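Local coordinates for Lin1840 protein (Listeria innocua serovar 6a, PDB 4ZOC) that probably hydrolyses terminal, non-reducing beta-D-glucosyl residues to release beta-D-glucose, as a family 3 glycoside hydrolase linked to beta-1,2-glucan metabolism, at residues 392-400 / 454-465; 418-429 / 530-541. The protein carries 2 engineered substitutions. All coordinates share one frame; numbering follows the deposited sequence. Where two conformers were deposited one is given.

How the interactions relate
Both contacts lie in the C-terminal alpha/beta domain of the family 3 glycosidase. From the N terminus the chain runs up strand 393-397, turns, and descends through helix 421-426 to edge strand 432-436; helix 444-456 then leads into strand 459-465. There interaction 1 closes its loop, setting strand 459-465 beside strand 393-397. After strands 500-505 and 521-524 the chain reaches helix 532-541, and interaction 2 closes a second loop by packing it against helix 421-426. The segments alternate along the chain, so the loops cross. Their centres are about 13 Å apart: F429 packs on I393 and E422 on L395, tying the helix pair to the sheet.

Interaction 1 of 2, residues 392-400 / 454-465; sequences KIALVGPLA and VQNMDVVVLALG
The carbonyl oxygen K392 O is gripped by two successive amides, D458 N and V459 N, where the chain enters strand 459-465. V459 N meets K392 O almost head-on at 3.1 Å, whereas D458 N reaches the same oxygen from above its carbonyl plane. Parallel bonding continues from A394 N to V459 O (2.9 Å) and on to A463 N with V396 O. A463 O then accepts L399 N at 3.0 Å, from 51° out of its carbonyl plane, where G397-A400 has turned away. In one of its two conformers K392 bends at chi3 (59°), setting CE against M457 CE and NZ in a weak, doubtful bond to N456 O. M457, bent at chi2 and chi3, lays SD 3.4 Å from I393 O and CG beside A394 CB. On one face I393 CG2 meets V461 CG2 at 3.6 Å; on the other, V396 CG2 touches L462 CD1 at 3.7 Å. V461 also packs on V501 and T503, and L462 on L489 of helix 484-494. Strands 393-397 and 459-465 thus pair as inner neighbours, with helix 444-456 leading through M457 and D458 into the second, as in the parallel part of the alpha/beta sandwich of the family 3 C-terminal domain.

Interaction 2 of 2, residues 418-429 / 530-541; sequences GINVETGLREVF and TEAGRVTADLLS
Helices 421-426 and 532-541 cross at -47° with their axes only 7.2 Å apart, G424 lying directly over G533. This is a glycine-mediated helix crossing on one side of the C-terminal domain's alpha/beta sheet. Neither glycine has a side chain to hold the backbones apart, so G424 CA sits 3.3 Å from G533 O in a CA-H...O contact; N420 O receives a similar one from G533 CA. Ahead of the crossing, I419 bridges the two chains through its backbone: its N donates to T530 O, and its O accepts from G533 N at 2.7 Å, the amide standing above the carbonyl plane. N420 caps helix 421-426, OD1 taking T423 N and T423 OG1 from opposite faces of its plane. Farther along, A537 CB presses on G424 O and also meets V428 CG2. L425 CD2 touches both A537 CB and L540 CD1, while F429 CZ approaches S541 CB at 3.7 Å. V421 and L425 also touch L395, and L540 touches V501, seating both helices on the sheet. At the outer side R534, its chain stretched out (chi2 -170°), carries its guanidinium past I419, whose CD1 lies 3.4 Å above one face. E531, itself bridged to R364, takes R534 NH1 at another edge, completing a network that probably helps fix the guanidinium's rotation. E427, with its carboxylate only 14° from the guanidinium plane, is held side-on: R534 NE meets the syn lone pair of E427 OE1 at 2.8 Å, and R534 NH2 that of OE2 at 3.0 Å.

Interaction 1 of 2, residues 392-400 / 454-465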
loop_
_atom_site.group_PDB
_atom_site.type_symbol
_atom_site.label_atom_id
_atom_site.label_comp_id
_atom_site.label_asym_id
_atom_site.label_seq_id
_atom_site.Cartn_x
_atom_site.Cartn_y
_atom_site.Cartn_z
ATOM N N LYS A 392 33.061 30.756 -13.044
ATOM C CA LYS A 392 33.658 30.695 -11.699
ATOM C C LYS A 392 32.635 30.019 -10.753
ATOM O O LYS A 392 31.565 30.548 -10.487
ATOM C CB LYS A 392 34.040 32.093 -11.196
ATOM C CG LYS A 392 35.063 32.845 -12.055
ATOM C CD LYS A 392 35.339 34.269 -11.548
ATOM C CE LYS A 392 35.858 34.342 -10.121
ATOM N NZ LYS A 392 36.114 35.735 -9.594
ATOM N N ILE A 393 32.985 28.825 -10.295
ATOM C CA ILE A 393 32.071 27.904 -9.622
ATOM C C ILE A 393 32.417 27.846 -8.148
ATOM O O ILE A 393 33.550 27.542 -7.740
ATOM C CB ILE A 393 32.194 26.477 -10.194
ATOM C CG1 ILE A 393 31.663 26.467 -11.617
ATOM C CG2 ILE A 393 31.422 25.515 -9.272
ATOM C CD1 ILE A 393 31.944 25.161 -12.393
ATOM N N ALA A 394 31.441 28.104 -7.313
ATOM C CA ALA A 394 31.501 27.662 -5.910
ATOM C C ALA A 394 30.777 26.319 -5.813
ATOM O O ALA A 394 29.564 26.189 -6.067
ATOM C CB ALA A 394 30.852 28.671 -4.970
ATOM N N LEU A 395 31.562 25.332 -5.446
ATOM C CA LEU A 395 31.116 23.926 -5.318
ATOM C C LEU A 395 30.913 23.689 -3.825
ATOM O O LEU A 395 31.859 23.682 -3.041
ATOM C CB LEU A 395 32.175 22.963 -5.892
ATOM C CG LEU A 395 31.864 21.490 -5.613
ATOM C CD1 LEU A 395 30.576 20.989 -6.222
ATOM C CD2 LEU A 395 32.995 20.644 -6.102
ATOM N N VAL A 396 29.687 23.533 -3.409
ATOM C CA VAL A 396 29.432 23.408 -1.993
ATOM C C VAL A 396 28.519 22.236 -1.654
ATOM O O VAL A 396 27.680 21.850 -2.476
ATOM C CB VAL A 396 28.888 24.712 -1.365
ATOM C CG1 VAL A 396 29.727 25.959 -1.766
ATOM C CG2 VAL A 396 27.542 24.977 -1.838
ATOM N N GLY A 397 28.658 21.727 -0.426
ATOM C CA GLY A 397 27.787 20.708 0.073
ATOM C C GLY A 397 28.394 19.365 0.355
ATOM O O GLY A 397 29.593 19.185 0.234
ATOM N N PRO A 398 27.560 18.417 0.784
ATOM C CA PRO A 398 28.074 17.113 1.209
ATOM C C PRO A 398 28.575 16.182 0.137
ATOM O O PRO A 398 29.387 15.294 0.486
ATOM C CB PRO A 398 26.924 16.516 1.972
ATOM C CG PRO A 398 25.711 17.163 1.431
ATOM C CD PRO A 398 26.140 18.557 1.073
ATOM N N LEU A 399 28.190 16.427 -1.104
ATOM C CA LEU A 399 28.637 15.672 -2.282
ATOM C C LEU A 399 29.761 16.424 -3.054
ATOM O O LEU A 399 30.209 15.974 -4.128
ATOM C CB LEU A 399 27.477 15.274 -3.227
ATOM C CG LEU A 399 26.870 13.897 -2.940
ATOM C CD1 LEU A 399 27.866 12.798 -3.365
ATOM C CD2 LEU A 399 26.546 13.775 -1.448
ATOM N N ALA A 400 30.268 17.546 -2.494
ATOM C CA ALA A 400 31.320 18.311 -3.155
ATOM C C ALA A 400 32.633 17.481 -3.245
ATOM O O ALA A 400 33.278 17.416 -4.290
ATOM C CB ALA A 400 31.624 19.578 -2.394
ATOM N N VAL A 454 30.770 31.698 -2.233
ATOM C CA VAL A 454 29.726 32.165 -3.184
ATOM C C VAL A 454 29.965 33.631 -3.566
ATOM O O VAL A 454 29.905 33.974 -4.731
ATOM C CB VAL A 454 28.311 31.920 -2.637
ATOM C CG1 VAL A 454 27.241 32.484 -3.554
ATOM C CG2 VAL A 454 28.052 30.445 -2.390
ATOM N N GLN A 455 30.286 34.461 -2.596
ATOM C CA GLN A 455 30.672 35.888 -2.879
ATOM C C GLN A 455 31.750 36.027 -3.908
ATOM O O GLN A 455 31.632 36.844 -4.814
ATOM C CB GLN A 455 31.106 36.614 -1.597
ATOM C CG GLN A 455 29.969 37.357 -0.932
ATOM C CD GLN A 455 30.241 37.804 0.519
ATOM O OE1 GLN A 455 29.316 38.188 1.251
ATOM N NE2 GLN A 455 31.496 37.749 0.935
ATOM N N ASN A 456 32.799 35.224 -3.754
ATOM C CA ASN A 456 33.927 35.127 -4.665
ATOM C C ASN A 456 33.625 34.651 -6.057
ATOM O O ASN A 456 34.149 35.190 -7.054
ATOM C CB ASN A 456 35.017 34.201 -4.063
ATOM C CG ASN A 456 35.672 34.781 -2.798
ATOM O OD1 ASN A 456 35.635 35.988 -2.557
ATOM N ND2 ASN A 456 36.329 33.917 -2.011
ATOM N N MET A 457 32.773 33.648 -6.167
ATOM C CA MET A 457 32.424 33.039 -7.454
ATOM C C MET A 457 31.181 33.600 -8.132
ATOM O O MET A 457 30.605 34.573 -7.671
ATOM C CB MET A 457 32.174 31.568 -7.112
ATOM C CG MET A 457 33.460 30.920 -6.612
ATOM S SD MET A 457 34.851 30.715 -7.726
ATOM C CE MET A 457 35.842 32.177 -7.353
ATOM N N ASP A 458 30.796 33.023 -9.277
ATOM C CA ASP A 458 29.662 33.530 -10.042
ATOM C C ASP A 458 28.407 32.634 -10.037
ATOM O O ASP A 458 27.307 33.144 -10.213
ATOM C CB ASP A 458 30.068 33.759 -11.484
ATOM C CG ASP A 458 31.078 34.918 -11.625
ATOM O OD1 ASP A 458 31.107 35.824 -10.758
ATOM O OD2 ASP A 458 31.891 34.845 -12.528
ATOM N N VAL A 459 28.600 31.321 -9.967
ATOM C CA VAL A 459 27.486 30.337 -9.937
ATOM C C VAL A 459 27.830 29.311 -8.864
ATOM O O VAL A 459 29.032 29.091 -8.488
ATOM C CB VAL A 459 27.298 29.606 -11.280
ATOM C CG1 VAL A 459 27.024 30.599 -12.401
ATOM C CG2 VAL A 459 28.530 28.825 -11.607
ATOM N N VAL A 460 26.791 28.659 -8.345
ATOM C CA VAL A 460 26.958 27.733 -7.275
ATOM C C VAL A 460 26.532 26.402 -7.797
ATOM O O VAL A 460 25.487 26.276 -8.415
ATOM C CB VAL A 460 26.088 28.073 -6.085
ATOM C CG1 VAL A 460 26.291 27.125 -4.913
ATOM C CG2 VAL A 460 26.275 29.543 -5.663
ATOM N N VAL A 461 27.404 25.433 -7.634
ATOM C CA VAL A 461 27.059 24.043 -7.849
ATOM C C VAL A 461 26.886 23.485 -6.409
ATOM O O VAL A 461 27.902 23.287 -5.657
ATOM C CB VAL A 461 28.165 23.256 -8.627
ATOM C CG1 VAL A 461 27.807 21.750 -8.656
ATOM C CG2 VAL A 461 28.385 23.685 -10.031
ATOM N N LEU A 462 25.629 23.153 -6.042
ATOM C CA LEU A 462 25.251 22.757 -4.705
ATOM C C LEU A 462 25.104 21.249 -4.822
ATOM O O LEU A 462 24.169 20.743 -5.440
ATOM C CB LEU A 462 23.937 23.391 -4.320
ATOM C CG LEU A 462 23.371 22.964 -2.969
ATOM C CD1 LEU A 462 24.352 23.085 -1.787
ATOM C CD2 LEU A 462 22.135 23.802 -2.601
ATOM N N ALA A 463 26.052 20.533 -4.270
ATOM C CA ALA A 463 26.097 19.075 -4.420
ATOM C C ALA A 463 25.533 18.420 -3.182
ATOM O O ALA A 463 26.185 18.396 -2.069
ATOM C CB ALA A 463 27.554 18.616 -4.716
ATOM N N LEU A 464 24.326 17.895 -3.339
ATOM C CA LEU A 464 23.570 17.261 -2.262
ATOM C C LEU A 464 23.391 15.782 -2.456
ATOM O O LEU A 464 23.412 15.255 -3.575
ATOM C CB LEU A 464 22.152 17.843 -2.196
ATOM C CG LEU A 464 22.082 19.384 -2.066
ATOM C CD1 LEU A 464 20.608 19.825 -2.074
ATOM C CD2 LEU A 464 22.797 19.807 -0.820
ATOM N N GLY A 465 23.108 15.086 -1.377
ATOM C CA GLY A 465 22.728 13.679 -1.607
ATOM C C GLY A 465 22.750 12.739 -0.424
ATOM O O GLY A 465 22.961 13.125 0.719
HETATM O O HOH W 1 33.352 36.327 -9.365
HETATM O O HOH W 2 36.876 36.115 -7.226
#

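Interaction 2 of 2, residues 418-429 / 530-541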
loop_
_atom_site.group_PDB
_atom_site.type_symbol
_atom_site.label_atom_id
_atom_site.label_comp_id
_atom_site.label_asym_id
_atom_site.label_seq_id
_atom_site.Cartn_x
_atom_site.Cartn_y
_atom_site.Cartn_z
ATOM N N GLY A 418 37.433 6.007 -7.930
ATOM C CA GLY A 418 36.313 6.789 -8.368
ATOM C C GLY A 418 36.754 8.245 -8.501
ATOM O O GLY A 418 37.717 8.708 -7.877
ATOM N N ILE A 419 35.946 9.007 -9.219
ATOM C CA ILE A 419 36.241 10.402 -9.420
ATOM C C ILE A 419 35.173 11.198 -8.699
ATOM O O ILE A 419 33.977 11.159 -9.114
ATOM C CB ILE A 419 36.252 10.769 -10.913
ATOM C CG1 ILE A 419 37.215 9.890 -11.770
ATOM C CG2 ILE A 419 36.555 12.263 -11.136
ATOM C CD1 ILE A 419 38.643 9.946 -11.391
ATOM N N ASN A 420 35.559 11.923 -7.641
ATOM C CA ASN A 420 34.589 12.757 -6.924
ATOM C C ASN A 420 34.201 14.023 -7.700
ATOM O O ASN A 420 34.750 14.342 -8.798
ATOM C CB ASN A 420 35.005 12.988 -5.490
ATOM C CG ASN A 420 36.166 13.982 -5.352
ATOM O OD1 ASN A 420 36.683 14.479 -6.343
ATOM N ND2 ASN A 420 36.499 14.322 -4.140
ATOM N N VAL A 421 33.203 14.757 -7.187
ATOM C CA VAL A 421 32.720 15.903 -7.914
ATOM C C VAL A 421 33.790 16.994 -8.043
ATOM O O VAL A 421 33.944 17.528 -9.131
ATOM C CB VAL A 421 31.444 16.448 -7.298
ATOM C CG1 VAL A 421 30.968 17.663 -8.052
ATOM C CG2 VAL A 421 30.376 15.354 -7.338
ATOM N N GLU A 422 34.498 17.327 -6.947
ATOM C CA GLU A 422 35.545 18.323 -7.028
ATOM C C GLU A 422 36.581 17.960 -8.099
ATOM O O GLU A 422 36.909 18.778 -8.967
ATOM C CB GLU A 422 36.272 18.555 -5.679
ATOM C CG GLU A 422 37.443 19.530 -5.843
ATOM C CD GLU A 422 38.195 19.836 -4.542
ATOM O OE1 GLU A 422 37.906 19.219 -3.506
ATOM O OE2 GLU A 422 39.040 20.759 -4.574
ATOM N N THR A 423 37.045 16.733 -8.085
ATOM C CA THR A 423 38.105 16.292 -8.991
ATOM C C THR A 423 37.612 16.360 -10.433
ATOM O O THR A 423 38.328 16.835 -11.325
ATOM C CB THR A 423 38.615 14.900 -8.605
ATOM O OG1 THR A 423 39.161 14.960 -7.297
ATOM C CG2 THR A 423 39.697 14.367 -9.595
ATOM N N GLY A 424 36.383 15.921 -10.657
ATOM C CA GLY A 424 35.772 15.960 -11.991
ATOM C C GLY A 424 35.644 17.414 -12.478
ATOM O O GLY A 424 36.039 17.746 -13.613
ATOM N N LEU A 425 35.189 18.318 -11.621
ATOM C CA LEU A 425 34.985 19.702 -12.075
ATOM C C LEU A 425 36.324 20.392 -12.405
ATOM O O LEU A 425 36.416 21.167 -13.376
ATOM C CB LEU A 425 34.207 20.526 -10.996
ATOM C CG LEU A 425 32.753 20.179 -10.725
ATOM C CD1 LEU A 425 32.092 21.356 -10.009
ATOM C CD2 LEU A 425 32.040 19.841 -11.991
ATOM N N ARG A 426 37.360 20.075 -11.634
ATOM C CA ARG A 426 38.652 20.785 -11.810
ATOM C C ARG A 426 39.376 20.326 -13.042
ATOM O O ARG A 426 40.254 21.042 -13.525
ATOM C CB ARG A 426 39.553 20.572 -10.569
ATOM C CG ARG A 426 39.094 21.314 -9.314
ATOM C CD ARG A 426 40.189 21.291 -8.246
ATOM N NE ARG A 426 39.687 21.925 -7.040
ATOM C CZ ARG A 426 39.595 23.219 -6.828
ATOM N NH1 ARG A 426 39.982 24.086 -7.740
ATOM N NH2 ARG A 426 39.097 23.638 -5.685
ATOM N N GLU A 427 39.015 19.172 -13.600
ATOM C CA GLU A 427 39.501 18.804 -14.931
ATOM C C GLU A 427 38.963 19.691 -16.027
ATOM O O GLU A 427 39.504 19.703 -17.104
ATOM C CB GLU A 427 39.129 17.357 -15.268
ATOM C CG GLU A 427 39.817 16.334 -14.370
ATOM C CD GLU A 427 39.486 14.882 -14.714
ATOM O OE1 GLU A 427 38.449 14.512 -15.385
ATOM O OE2 GLU A 427 40.287 14.060 -14.269
ATOM N N VAL A 428 37.859 20.383 -15.782
ATOM C CA VAL A 428 37.072 21.043 -16.879
ATOM C C VAL A 428 37.041 22.545 -16.662
ATOM O O VAL A 428 37.300 23.318 -17.592
ATOM C CB VAL A 428 35.654 20.453 -16.933
ATOM C CG1 VAL A 428 34.778 21.210 -17.877
ATOM C CG2 VAL A 428 35.729 18.972 -17.313
ATOM N N PHE A 429 36.786 22.941 -15.426
ATOM C CA PHE A 429 36.628 24.362 -14.998
ATOM C C PHE A 429 37.893 24.906 -14.273
ATOM O O PHE A 429 38.332 24.401 -13.284
ATOM C CB PHE A 429 35.372 24.469 -14.081
ATOM C CG PHE A 429 34.093 24.059 -14.753
ATOM C CD1 PHE A 429 33.394 24.943 -15.544
ATOM C CD2 PHE A 429 33.567 22.815 -14.549
ATOM C CE1 PHE A 429 32.206 24.560 -16.214
ATOM C CE2 PHE A 429 32.430 22.398 -15.218
ATOM C CZ PHE A 429 31.726 23.276 -16.020
ATOM N N THR A 530 32.093 4.848 -10.955
ATOM C CA THR A 530 33.481 5.190 -10.968
ATOM C C THR A 530 33.793 6.503 -11.627
ATOM O O THR A 530 34.641 7.251 -11.122
ATOM C CB THR A 530 34.289 4.014 -11.618
ATOM O OG1 THR A 530 34.127 2.804 -10.805
ATOM C CG2 THR A 530 35.758 4.378 -11.750
ATOM N N GLU A 531 33.043 6.861 -12.673
ATOM C CA GLU A 531 33.355 8.090 -13.378
ATOM C C GLU A 531 32.463 9.256 -12.920
ATOM O O GLU A 531 32.356 10.304 -13.685
ATOM C CB GLU A 531 33.264 7.873 -14.894
ATOM C CG GLU A 531 34.364 6.956 -15.414
ATOM C CD GLU A 531 35.722 7.606 -15.436
ATOM O OE1 GLU A 531 35.900 8.572 -16.166
ATOM O OE2 GLU A 531 36.613 7.075 -14.776
ATOM N N ALA A 532 31.807 9.116 -11.751
ATOM C CA ALA A 532 30.820 10.123 -11.254
ATOM C C ALA A 532 31.169 11.625 -11.502
ATOM O O ALA A 532 30.371 12.393 -12.037
ATOM C CB ALA A 532 30.473 9.879 -9.797
ATOM N N GLY A 533 32.354 12.058 -11.093
ATOM C CA GLY A 533 32.677 13.483 -11.211
ATOM C C GLY A 533 32.853 13.928 -12.641
ATOM O O GLY A 533 32.703 15.117 -12.928
ATOM N N ARG A 534 33.292 13.013 -13.538
ATOM C CA ARG A 534 33.514 13.342 -14.949
ATOM C C ARG A 534 32.166 13.386 -15.625
ATOM O O ARG A 534 31.900 14.276 -16.399
ATOM C CB ARG A 534 34.362 12.359 -15.647
ATOM C CG ARG A 534 35.726 12.303 -15.021
ATOM C CD ARG A 534 36.717 11.505 -15.841
ATOM N NE ARG A 534 38.070 11.692 -15.289
ATOM C CZ ARG A 534 38.932 10.716 -14.950
ATOM N NH1 ARG A 534 38.633 9.429 -14.975
ATOM N NH2 ARG A 534 40.117 11.038 -14.506
ATOM N N VAL A 535 31.271 12.458 -15.261
ATOM C CA VAL A 535 29.896 12.522 -15.735
ATOM C C VAL A 535 29.256 13.900 -15.398
ATOM O O VAL A 535 28.605 14.542 -16.228
ATOM C CB VAL A 535 29.044 11.365 -15.123
ATOM C CG1 VAL A 535 27.572 11.507 -15.357
ATOM C CG2 VAL A 535 29.496 10.002 -15.614
ATOM N N THR A 536 29.379 14.275 -14.141
ATOM C CA THR A 536 28.855 15.512 -13.625
ATOM C C THR A 536 29.467 16.710 -14.409
ATOM O O THR A 536 28.729 17.598 -14.900
ATOM C CB THR A 536 29.098 15.634 -12.156
ATOM O OG1 THR A 536 28.531 14.488 -11.448
ATOM C CG2 THR A 536 28.470 16.848 -11.654
ATOM N N ALA A 537 30.788 16.745 -14.496
ATOM C CA ALA A 537 31.463 17.874 -15.198
ATOM C C ALA A 537 31.056 17.965 -16.674
ATOM O O ALA A 537 30.766 19.080 -17.197
ATOM C CB ALA A 537 32.969 17.725 -15.054
ATOM N N ASP A 538 31.003 16.830 -17.358
ATOM C CA ASP A 538 30.607 16.805 -18.764
ATOM C C ASP A 538 29.161 17.267 -18.998
ATOM O O ASP A 538 28.920 18.029 -19.923
ATOM C CB ASP A 538 30.789 15.453 -19.368
ATOM C CG ASP A 538 32.270 15.074 -19.538
ATOM O OD1 ASP A 538 33.191 15.904 -19.321
ATOM O OD2 ASP A 538 32.502 13.918 -19.853
ATOM N N LEU A 539 28.234 16.878 -18.114
ATOM C CA LEU A 539 26.896 17.305 -18.300
ATOM C C LEU A 539 26.772 18.796 -17.989
ATOM O O LEU A 539 26.060 19.500 -18.696
ATOM C CB LEU A 539 25.955 16.519 -17.421
ATOM C CG LEU A 539 25.822 15.076 -17.921
ATOM C CD1 LEU A 539 25.207 14.276 -16.800
ATOM C CD2 LEU A 539 24.951 14.929 -19.124
ATOM N N LEU A 540 27.408 19.263 -16.932
ATOM C CA LEU A 540 27.336 20.699 -16.547
ATOM C C LEU A 540 27.920 21.627 -17.609
ATOM O O LEU A 540 27.469 22.743 -17.755
ATOM C CB LEU A 540 28.082 20.960 -15.222
ATOM C CG LEU A 540 27.421 20.329 -14.006
ATOM C CD1 LEU A 540 28.285 20.591 -12.777
ATOM C CD2 LEU A 540 26.017 20.895 -13.823
ATOM N N SER A 541 29.005 21.167 -18.226
ATOM C CA SER A 541 29.747 21.969 -19.182
ATOM C C SER A 541 29.153 21.917 -20.587
ATOM O O SER A 541 29.511 22.749 -21.432
ATOM C CB SER A 541 31.227 21.513 -19.208
ATOM O OG SER A 541 31.311 20.413 -20.097
#